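Long-range contact in congerin-1 (Conger myriaster, PDB 1C1L), which binds beta-galactosides as a homodimeric galectin of the conger eel, its physiological role being still unknown: residues A[29-43]-A[115-129]. Sequence-based numbering, arbitrary orientation.
Sequences QRFSVNVGESMNSLS and YSKEFLPFLSLAGDA. With GAL (beta-D-galactopyranose), chain B.
The Phe122 ring lies with one face beneath the backbone of Ser38 and Met39: Ser38 CA sits 3.9 Å from the ring centroid, 18° off its normal, a CH-pi contact, while Met39 CG reaches Phe122 CZ at 3.5 Å. With CG anti to the backbone N (chi1 176°), the ring rises from its strand under the type I turn from Ser38 to Ser41, where Glu37 and Ser38 both face Ser41 in a classic beta bulge. Just before the turn, Lys117 NZ meets Glu37 OE2 at 3.0 Å from above the carboxylate plane, a salt bridge between this corner and the loop leading into strand 122-127.

That strand runs antiparallel to strand 30-35, in register from Gly36–Phe122 to Phe31–Gly127, hydrogen-bonded pairs alternating with non-hydrogen-bonded ones. Val35 CG1 touches Leu123 CD1 at 3.7 Å on the face packed against strands 18-24 and 87-94. On the other face Asn34 ND2 donates to Ser32 OG (3.2 Å), and Asn34 OD1 hydrogen-bonds His45 ND1, whose NE2 binds the galactose. Beyond Gly127, Asp128 OD2 accepts two backbone N-H groups, from Gln29 N at 2.8 Å and Arg30 N at 3.2 Å. This grip holds the backbone from which Arg30, also salt-bridged to Asp47, extends to hydrogen-bond galactose O3 and O4. Phe122 and Leu123 pair in parallel with a strand of the second subunit, carrying on the sugar-binding sheet of the galectin beta sandwich, whose edge this strand pair forms within the chain.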
ATOM      1  N   GLN A  29     -16.491  -1.545 -17.974  1.00  6.74           N
ATOM      2  CA  GLN A  29     -16.310  -0.590 -19.056  1.00  7.71           C
ATOM      3  C   GLN A  29     -14.817  -0.345 -19.166  1.00  7.44           C
ATOM      4  O   GLN A  29     -14.219  -0.595 -20.211  1.00  7.06           O
ATOM      5  CB  GLN A  29     -17.031   0.690 -18.735  1.00  9.17           C
ATOM      6  CG  GLN A  29     -18.502   0.622 -19.049  0.50  8.53           C
ATOM      7  CD  GLN A  29     -19.159   1.982 -18.910  0.50  8.48           C
ATOM      8  OE1 GLN A  29     -19.207   2.577 -17.836  0.50  8.72           O
ATOM      9  NE2 GLN A  29     -19.662   2.550 -19.983  0.50  8.89           N
ATOM     10  N   ARG A  30     -14.190   0.114 -18.069  1.00  6.52           N
ATOM     11  CA  ARG A  30     -12.777   0.442 -18.071  1.00  5.21           C
ATOM     12  C   ARG A  30     -12.294   0.663 -16.654  1.00  6.91           C
ATOM     13  O   ARG A  30     -13.126   0.854 -15.766  1.00  6.52           O
ATOM     14  CB  ARG A  30     -12.512   1.736 -18.852  1.00  5.86           C
ATOM     15  CG  ARG A  30     -13.238   2.968 -18.285  1.00  5.96           C
ATOM     16  CD  ARG A  30     -12.971   4.105 -19.243  1.00  8.33           C
ATOM     17  NE  ARG A  30     -13.647   5.328 -18.845  1.00  9.47           N
ATOM     18  CZ  ARG A  30     -13.037   6.511 -18.761  1.00  7.58           C
ATOM     19  NH1 ARG A  30     -11.742   6.672 -19.031  1.00  6.01           N
ATOM     20  NH2 ARG A  30     -13.746   7.567 -18.388  1.00  9.02           N
ATOM     21  N   PHE A  31     -10.985   0.603 -16.436  1.00  6.49           N
ATOM     22  CA  PHE A  31     -10.440   1.014 -15.151  1.00  6.92           C
ATOM     23  C   PHE A  31      -9.042   1.588 -15.381  1.00  6.30           C
ATOM     24  O   PHE A  31      -8.351   1.229 -16.345  1.00  6.22           O
ATOM     25  CB  PHE A  31     -10.353  -0.169 -14.151  1.00  6.88           C
ATOM     26  CG  PHE A  31      -9.167  -1.099 -14.328  1.00  7.40           C
ATOM     27  CD1 PHE A  31      -9.206  -2.090 -15.308  1.00  9.56           C
ATOM     28  CD2 PHE A  31      -8.021  -0.916 -13.543  1.00  8.88           C
ATOM     29  CE1 PHE A  31      -8.089  -2.899 -15.503  1.00 11.50           C
ATOM     30  CE2 PHE A  31      -6.915  -1.732 -13.750  1.00 10.63           C
ATOM     31  CZ  PHE A  31      -6.944  -2.720 -14.729  1.00 14.91           C
ATOM     32  N   SER A  32      -8.615   2.503 -14.518  1.00  5.95           N
ATOM     33  CA  SER A  32      -7.295   3.078 -14.632  1.00  6.21           C
ATOM     34  C   SER A  32      -6.468   3.026 -13.363  1.00  6.34           C
ATOM     35  O   SER A  32      -6.979   2.993 -12.244  1.00  6.51           O
ATOM     36  CB  SER A  32      -7.403   4.525 -15.070  1.00  5.41           C
ATOM     37  OG  SER A  32      -8.290   5.261 -14.232  1.00  7.43           O
ATOM     38  N   VAL A  33      -5.171   3.008 -13.616  1.00  6.61           N
ATOM     39  CA  VAL A  33      -4.165   3.137 -12.572  1.00  7.27           C
ATOM     40  C   VAL A  33      -3.653   4.551 -12.782  1.00  7.42           C
ATOM     41  O   VAL A  33      -3.288   4.947 -13.898  1.00  7.75           O
ATOM     42  CB  VAL A  33      -2.997   2.152 -12.762  1.00  7.08           C
ATOM     43  CG1 VAL A  33      -1.946   2.390 -11.695  1.00 10.09           C
ATOM     44  CG2 VAL A  33      -3.516   0.721 -12.676  1.00  8.56           C
ATOM     45  N   ASN A  34      -3.654   5.329 -11.702  1.00  7.55           N
ATOM     46  CA  ASN A  34      -3.257   6.722 -11.747  1.00  7.11           C
ATOM     47  C   ASN A  34      -2.152   7.008 -10.744  1.00  8.20           C
ATOM     48  O   ASN A  34      -2.338   6.718  -9.563  1.00  7.77           O
ATOM     49  CB  ASN A  34      -4.438   7.616 -11.396  1.00  7.63           C
ATOM     50  CG  ASN A  34      -5.635   7.299 -12.264  1.00  9.38           C
ATOM     51  OD1 ASN A  34      -5.744   7.754 -13.405  1.00 11.12           O
ATOM     52  ND2 ASN A  34      -6.543   6.451 -11.795  1.00  8.48           N
ATOM     53  N   VAL A  35      -0.999   7.522 -11.182  1.00  7.31           N
ATOM     54  CA  VAL A  35       0.057   7.954 -10.267  1.00  8.90           C
ATOM     55  C   VAL A  35       0.440   9.394 -10.572  1.00  8.58           C
ATOM     56  O   VAL A  35       0.491   9.851 -11.733  1.00  7.66           O
ATOM     57  CB  VAL A  35       1.379   7.108 -10.343  1.00 10.32           C
ATOM     58  CG1 VAL A  35       1.117   5.759  -9.709  1.00 13.65           C
ATOM     59  CG2 VAL A  35       1.875   6.929 -11.770  1.00 11.53           C
ATOM     60  N   GLY A  36       0.694  10.139  -9.510  1.00  8.18           N
ATOM     61  CA  GLY A  36       1.077  11.516  -9.664  1.00  9.01           C
ATOM     62  C   GLY A  36       1.123  12.190  -8.319  1.00 11.46           C
ATOM     63  O   GLY A  36       1.489  11.581  -7.308  1.00 10.41           O
ATOM     64  N   GLU A  37       0.717  13.449  -8.306  1.00 12.89           N
ATOM     65  CA  GLU A  37       0.704  14.229  -7.081  1.00 17.42           C
ATOM     66  C   GLU A  37      -0.671  14.223  -6.420  1.00 17.23           C
ATOM     67  O   GLU A  37      -0.802  14.360  -5.205  1.00 17.15           O
ATOM     68  CB  GLU A  37       1.075  15.655  -7.368  1.00 20.46           C
ATOM     69  CG  GLU A  37       2.407  16.042  -8.032  1.00 27.25           C
ATOM     70  CD  GLU A  37       2.524  17.556  -8.161  1.00 31.66           C
ATOM     71  OE1 GLU A  37       1.517  18.233  -8.366  1.00 34.51           O
ATOM     72  OE2 GLU A  37       3.628  18.078  -8.051  1.00 34.88           O
ATOM     73  N   SER A  38      -1.729  14.059  -7.197  1.00 17.37           N
ATOM     74  CA  SER A  38      -3.092  14.096  -6.694  1.00 17.71           C
ATOM     75  C   SER A  38      -3.968  13.606  -7.832  1.00 18.26           C
ATOM     76  O   SER A  38      -3.481  13.478  -8.957  1.00 16.03           O
ATOM     77  CB  SER A  38      -3.489  15.536  -6.316  1.00 17.48           C
ATOM     78  OG  SER A  38      -3.548  16.474  -7.399  1.00 18.52           O
ATOM     79  N   MET A  39      -5.269  13.447  -7.591  1.00 19.93           N
ATOM     80  CA  MET A  39      -6.230  13.065  -8.615  1.00 22.98           C
ATOM     81  C   MET A  39      -6.218  14.076  -9.767  1.00 21.93           C
ATOM     82  O   MET A  39      -6.525  13.766 -10.919  1.00 23.19           O
ATOM     83  CB  MET A  39      -7.652  13.021  -8.044  1.00 28.99           C
ATOM     84  CG  MET A  39      -7.923  12.071  -6.895  1.00 37.33           C
ATOM     85  SD  MET A  39      -9.585  12.226  -6.209  1.00 47.14           S
ATOM     86  CE  MET A  39     -10.463  11.204  -7.342  1.00 45.10           C
ATOM     87  N   ASN A  40      -5.907  15.340  -9.488  1.00 19.33           N
ATOM     88  CA  ASN A  40      -5.868  16.359 -10.525  1.00 18.12           C
ATOM     89  C   ASN A  40      -4.566  16.540 -11.257  1.00 15.41           C
ATOM     90  O   ASN A  40      -4.539  17.157 -12.318  1.00 13.75           O
ATOM     91  CB  ASN A  40      -6.264  17.704  -9.957  1.00 22.44           C
ATOM     92  CG  ASN A  40      -7.734  17.961 -10.181  1.00 28.53           C
ATOM     93  OD1 ASN A  40      -8.136  18.983 -10.723  1.00 33.58           O
ATOM     94  ND2 ASN A  40      -8.623  17.039  -9.827  1.00 29.29           N
ATOM     95  N   SER A  41      -3.484  15.997 -10.713  1.00 12.27           N
ATOM     96  CA  SER A  41      -2.195  16.231 -11.304  1.00 11.00           C
ATOM     97  C   SER A  41      -1.554  14.852 -11.356  1.00 10.49           C
ATOM     98  O   SER A  41      -1.010  14.307 -10.378  1.00  9.97           O
ATOM     99  CB  SER A  41      -1.484  17.227 -10.403  1.00 12.21           C
ATOM    100  OG  SER A  41      -0.348  17.730 -11.062  1.00 16.09           O
ATOM    101  N   LEU A  42      -1.666  14.254 -12.538  1.00  8.04           N
ATOM    102  CA  LEU A  42      -1.238  12.890 -12.746  1.00  7.55           C
ATOM    103  C   LEU A  42      -0.124  12.778 -13.767  1.00  8.70           C
ATOM    104  O   LEU A  42      -0.264  13.313 -14.879  1.00  8.63           O
ATOM    105  CB  LEU A  42      -2.427  12.059 -13.219  1.00  8.80           C
ATOM    106  CG  LEU A  42      -3.621  11.944 -12.284  1.00  7.82           C
ATOM    107  CD1 LEU A  42      -4.743  11.226 -12.998  1.00 11.39           C
ATOM    108  CD2 LEU A  42      -3.212  11.201 -11.022  1.00 10.21           C
ATOM    109  N   SER A  43       0.992  12.122 -13.419  1.00  7.39           N
ATOM    110  CA  SER A  43       2.038  11.843 -14.394  1.00  7.15           C
ATOM    111  C   SER A  43       1.656  10.655 -15.277  1.00  6.96           C
ATOM    112  O   SER A  43       2.076  10.597 -16.436  1.00  7.66           O
ATOM    113  CB  SER A  43       3.361  11.542 -13.694  1.00  6.91           C
ATOM    114  OG  SER A  43       3.927  12.745 -13.210  1.00  8.05           O
ATOM    115  N   TYR A 115       6.562  15.473 -16.949  1.00  8.63           N
ATOM    116  CA  TYR A 115       6.812  16.530 -15.989  1.00  8.96           C
ATOM    117  C   TYR A 115       8.135  16.369 -15.239  1.00  9.62           C
ATOM    118  O   TYR A 115       8.350  17.050 -14.241  1.00 12.00           O
ATOM    119  CB  TYR A 115       5.613  16.591 -15.019  1.00  8.67           C
ATOM    120  CG  TYR A 115       4.272  16.581 -15.750  1.00  9.45           C
ATOM    121  CD1 TYR A 115       4.037  17.460 -16.815  1.00  9.52           C
ATOM    122  CD2 TYR A 115       3.313  15.645 -15.381  1.00  9.71           C
ATOM    123  CE1 TYR A 115       2.833  17.383 -17.518  1.00  9.40           C
ATOM    124  CE2 TYR A 115       2.110  15.569 -16.078  1.00 10.81           C
ATOM    125  CZ  TYR A 115       1.889  16.439 -17.143  1.00 10.57           C
ATOM    126  OH  TYR A 115       0.721  16.352 -17.856  1.00 11.74           O
ATOM    127  N   SER A 116       9.036  15.503 -15.700  1.00 11.03           N
ATOM    128  CA  SER A 116      10.334  15.287 -15.059  1.00 12.68           C
ATOM    129  C   SER A 116      10.264  15.065 -13.549  1.00 13.70           C
ATOM    130  O   SER A 116      10.952  15.669 -12.724  1.00 14.03           O
ATOM    131  CB  SER A 116      11.247  16.471 -15.400  1.00 13.64           C
ATOM    132  OG  SER A 116      11.413  16.514 -16.816  1.00 17.21           O
ATOM    133  N   LYS A 117       9.415  14.120 -13.195  1.00 12.70           N
ATOM    134  CA  LYS A 117       9.191  13.768 -11.810  1.00 14.11           C
ATOM    135  C   LYS A 117      10.210  12.746 -11.355  1.00 12.50           C
ATOM    136  O   LYS A 117      10.611  11.872 -12.113  1.00 11.24           O
ATOM    137  CB  LYS A 117       7.796  13.193 -11.617  1.00 14.11           C
ATOM    138  CG  LYS A 117       6.708  14.212 -11.893  1.00 17.77           C
ATOM    139  CD  LYS A 117       6.918  15.386 -10.957  1.00 20.81           C
ATOM    140  CE  LYS A 117       5.666  16.209 -10.949  1.00 25.12           C
ATOM    141  NZ  LYS A 117       5.814  17.201  -9.908  1.00 30.48           N
ATOM    142  N   GLU A 118      10.669  12.908 -10.118  1.00 14.49           N
ATOM    143  CA  GLU A 118      11.586  11.965  -9.511  1.00 16.07           C
ATOM    144  C   GLU A 118      11.015  11.314  -8.261  1.00 15.62           C
ATOM    145  O   GLU A 118      11.671  10.463  -7.654  1.00 16.66           O
ATOM    146  CB  GLU A 118      12.878  12.676  -9.157  1.00 18.25           C
ATOM    147  CG  GLU A 118      13.633  12.948 -10.444  1.00 23.24           C
ATOM    148  CD  GLU A 118      14.923  13.716 -10.288  1.00 26.66           C
ATOM    149  OE1 GLU A 118      14.922  14.788  -9.684  1.00 29.05           O
ATOM    150  OE2 GLU A 118      15.927  13.230 -10.793  1.00 28.97           O
ATOM    151  N   PHE A 119       9.808  11.711  -7.874  1.00 14.42           N
ATOM    152  CA  PHE A 119       9.117  11.177  -6.714  1.00 13.82           C
ATOM    153  C   PHE A 119       7.623  11.333  -7.011  1.00 12.54           C
ATOM    154  O   PHE A 119       7.220  12.387  -7.532  1.00 13.04           O
ATOM    155  CB  PHE A 119       9.508  11.973  -5.455  1.00 14.31           C
ATOM    156  CG  PHE A 119       8.687  11.554  -4.246  1.00 15.66           C
ATOM    157  CD1 PHE A 119       8.802  10.256  -3.743  1.00 15.32           C
ATOM    158  CD2 PHE A 119       7.762  12.442  -3.694  1.00 14.82           C
ATOM    159  CE1 PHE A 119       7.982   9.851  -2.701  1.00 18.00           C
ATOM    160  CE2 PHE A 119       6.943  12.025  -2.649  1.00 17.58           C
ATOM    161  CZ  PHE A 119       7.053  10.730  -2.154  1.00 17.17           C
ATOM    162  N   LEU A 120       6.798  10.323  -6.725  1.00 10.56           N
ATOM    163  CA  LEU A 120       5.357  10.395  -6.964  1.00 10.01           C
ATOM    164  C   LEU A 120       4.616  10.014  -5.685  1.00  8.73           C
ATOM    165  O   LEU A 120       4.678   8.848  -5.280  1.00 10.05           O
ATOM    166  CB  LEU A 120       4.915   9.440  -8.061  1.00 10.81           C
ATOM    167  CG  LEU A 120       5.475   9.704  -9.451  1.00 11.97           C
ATOM    168  CD1 LEU A 120       5.108   8.555 -10.360  1.00 13.81           C
ATOM    169  CD2 LEU A 120       4.901  10.988 -10.016  1.00 12.73           C
ATOM    170  N   PRO A 121       3.951  10.942  -4.995  1.00  8.89           N
ATOM    171  CA  PRO A 121       3.308  10.713  -3.697  1.00  9.58           C
ATOM    172  C   PRO A 121       1.922  10.093  -3.701  1.00  9.65           C
ATOM    173  O   PRO A 121       1.405   9.726  -2.645  1.00  8.24           O
ATOM    174  CB  PRO A 121       3.315  12.077  -3.067  1.00  9.97           C
ATOM    175  CG  PRO A 121       3.010  12.953  -4.256  1.00 11.10           C
ATOM    176  CD  PRO A 121       3.930  12.369  -5.311  1.00  8.95           C
ATOM    177  N   PHE A 122       1.277   9.996  -4.860  1.00  9.15           N
ATOM    178  CA  PHE A 122      -0.113   9.598  -4.913  1.00  8.81           C
ATOM    179  C   PHE A 122      -0.400   8.472  -5.900  1.00  7.98           C
ATOM    180  O   PHE A 122       0.111   8.455  -7.029  1.00  6.93           O
ATOM    181  CB  PHE A 122      -0.917  10.853  -5.252  1.00 10.03           C
ATOM    182  CG  PHE A 122      -2.406  10.644  -5.451  1.00 11.19           C
ATOM    183  CD1 PHE A 122      -3.263  10.730  -4.357  1.00 11.46           C
ATOM    184  CD2 PHE A 122      -2.910  10.352  -6.726  1.00 11.84           C
ATOM    185  CE1 PHE A 122      -4.634  10.526  -4.536  1.00 13.25           C
ATOM    186  CE2 PHE A 122      -4.277  10.145  -6.896  1.00 13.00           C
ATOM    187  CZ  PHE A 122      -5.133  10.233  -5.801  1.00 12.58           C
ATOM    188  N   LEU A 123      -1.273   7.579  -5.444  1.00  7.43           N
ATOM    189  CA  LEU A 123      -1.726   6.455  -6.248  1.00  7.90           C
ATOM    190  C   LEU A 123      -3.228   6.262  -6.091  1.00  8.32           C
ATOM    191  O   LEU A 123      -3.753   6.292  -4.967  1.00  7.92           O
ATOM    192  CB  LEU A 123      -1.009   5.164  -5.810  1.00  8.52           C
ATOM    193  CG  LEU A 123      -1.527   3.800  -6.336  1.00 10.16           C
ATOM    194  CD1 LEU A 123      -1.259   3.680  -7.819  1.00 10.78           C
ATOM    195  CD2 LEU A 123      -0.868   2.668  -5.581  1.00 10.08           C
ATOM    196  N   SER A 124      -3.941   6.064  -7.207  1.00  7.88           N
ATOM    197  CA  SER A 124      -5.333   5.678  -7.143  1.00  8.06           C
ATOM    198  C   SER A 124      -5.650   4.710  -8.272  1.00  8.32           C
ATOM    199  O   SER A 124      -5.024   4.721  -9.343  1.00  9.43           O
ATOM    200  CB  SER A 124      -6.255   6.917  -7.259  1.00  8.99           C
ATOM    201  OG  SER A 124      -6.278   7.615  -8.507  0.50  7.59           O
ATOM    202  N   LEU A 125      -6.666   3.909  -8.046  1.00  7.43           N
ATOM    203  CA  LEU A 125      -7.215   3.064  -9.074  1.00  8.18           C
ATOM    204  C   LEU A 125      -8.598   3.655  -9.264  1.00  8.79           C
ATOM    205  O   LEU A 125      -9.234   4.034  -8.277  1.00  9.89           O
ATOM    206  CB  LEU A 125      -7.276   1.639  -8.566  1.00  8.11           C
ATOM    207  CG  LEU A 125      -7.929   0.594  -9.441  0.50  9.93           C
ATOM    208  CD1 LEU A 125      -7.040  -0.629  -9.522  0.50  9.04           C
ATOM    209  CD2 LEU A 125      -9.303   0.291  -8.890  0.50  9.61           C
ATOM    210  N   ALA A 126      -9.061   3.866 -10.491  1.00  8.66           N
ATOM    211  CA  ALA A 126     -10.411   4.358 -10.719  1.00  6.84           C
ATOM    212  C   ALA A 126     -11.144   3.445 -11.694  1.00  6.38           C
ATOM    213  O   ALA A 126     -10.540   2.679 -12.445  1.00  6.74           O
ATOM    214  CB  ALA A 126     -10.397   5.771 -11.313  1.00  7.03           C
ATOM    215  N   GLY A 127     -12.466   3.470 -11.654  1.00  7.38           N
ATOM    216  CA  GLY A 127     -13.229   2.686 -12.607  1.00  7.93           C
ATOM    217  C   GLY A 127     -13.598   1.306 -12.128  1.00  8.36           C
ATOM    218  O   GLY A 127     -13.757   1.052 -10.931  1.00  8.79           O
ATOM    219  N   ASP A 128     -13.736   0.394 -13.078  1.00  6.78           N
ATOM    220  CA  ASP A 128     -14.316  -0.902 -12.815  1.00  7.55           C
ATOM    221  C   ASP A 128     -13.369  -1.992 -12.367  1.00  6.62           C
ATOM    222  O   ASP A 128     -13.245  -3.041 -13.013  1.00  6.64           O
ATOM    223  CB  ASP A 128     -15.100  -1.339 -14.072  1.00  7.94           C
ATOM    224  CG  ASP A 128     -16.150  -0.317 -14.461  1.00 12.37           C
ATOM    225  OD1 ASP A 128     -16.889   0.156 -13.601  1.00 12.45           O
ATOM    226  OD2 ASP A 128     -16.207   0.037 -15.624  1.00 12.60           O
ATOM    227  N   ALA A 129     -12.758  -1.762 -11.219  1.00  7.66           N
ATOM    228  CA  ALA A 129     -11.848  -2.722 -10.638  1.00  7.55           C
ATOM    229  C   ALA A 129     -11.676  -2.404  -9.163  1.00  8.06           C
ATOM    230  O   ALA A 129     -12.032  -1.315  -8.717  1.00  8.63           O
ATOM    231  CB  ALA A 129     -10.482  -2.650 -11.317  1.00  6.33           C
TER
HETATM  232  C1  GAL B   2     -10.897  10.707 -21.818  1.00  9.28           C
HETATM  233  C2  GAL B   2     -11.658  10.104 -20.637  1.00  8.00           C
HETATM  234  C3  GAL B   2     -10.859  10.268 -19.342  1.00  7.43           C
HETATM  235  C4  GAL B   2      -9.422   9.742 -19.517  1.00  6.15           C
HETATM  236  C5  GAL B   2      -8.791  10.354 -20.761  1.00  7.37           C
HETATM  237  C6  GAL B   2      -7.412   9.793 -21.038  1.00  5.80           C
HETATM  238  O2  GAL B   2     -12.911  10.764 -20.510  1.00  8.83           O
HETATM  239  O3  GAL B   2     -11.518   9.559 -18.305  1.00  7.71           O
HETATM  240  O4  GAL B   2      -9.467   8.328 -19.631  1.00  4.59           O
HETATM  241  O5  GAL B   2      -9.612  10.109 -21.929  1.00  7.19           O
HETATM  242  O6  GAL B   2      -6.837  10.420 -22.158  1.00  8.41           O
HETATM  243  O   HOH W   1     -19.225   0.745 -15.591  1.00 33.48           O
HETATM  244  O   HOH W   2       5.536  13.240 -15.351  1.00 10.69           O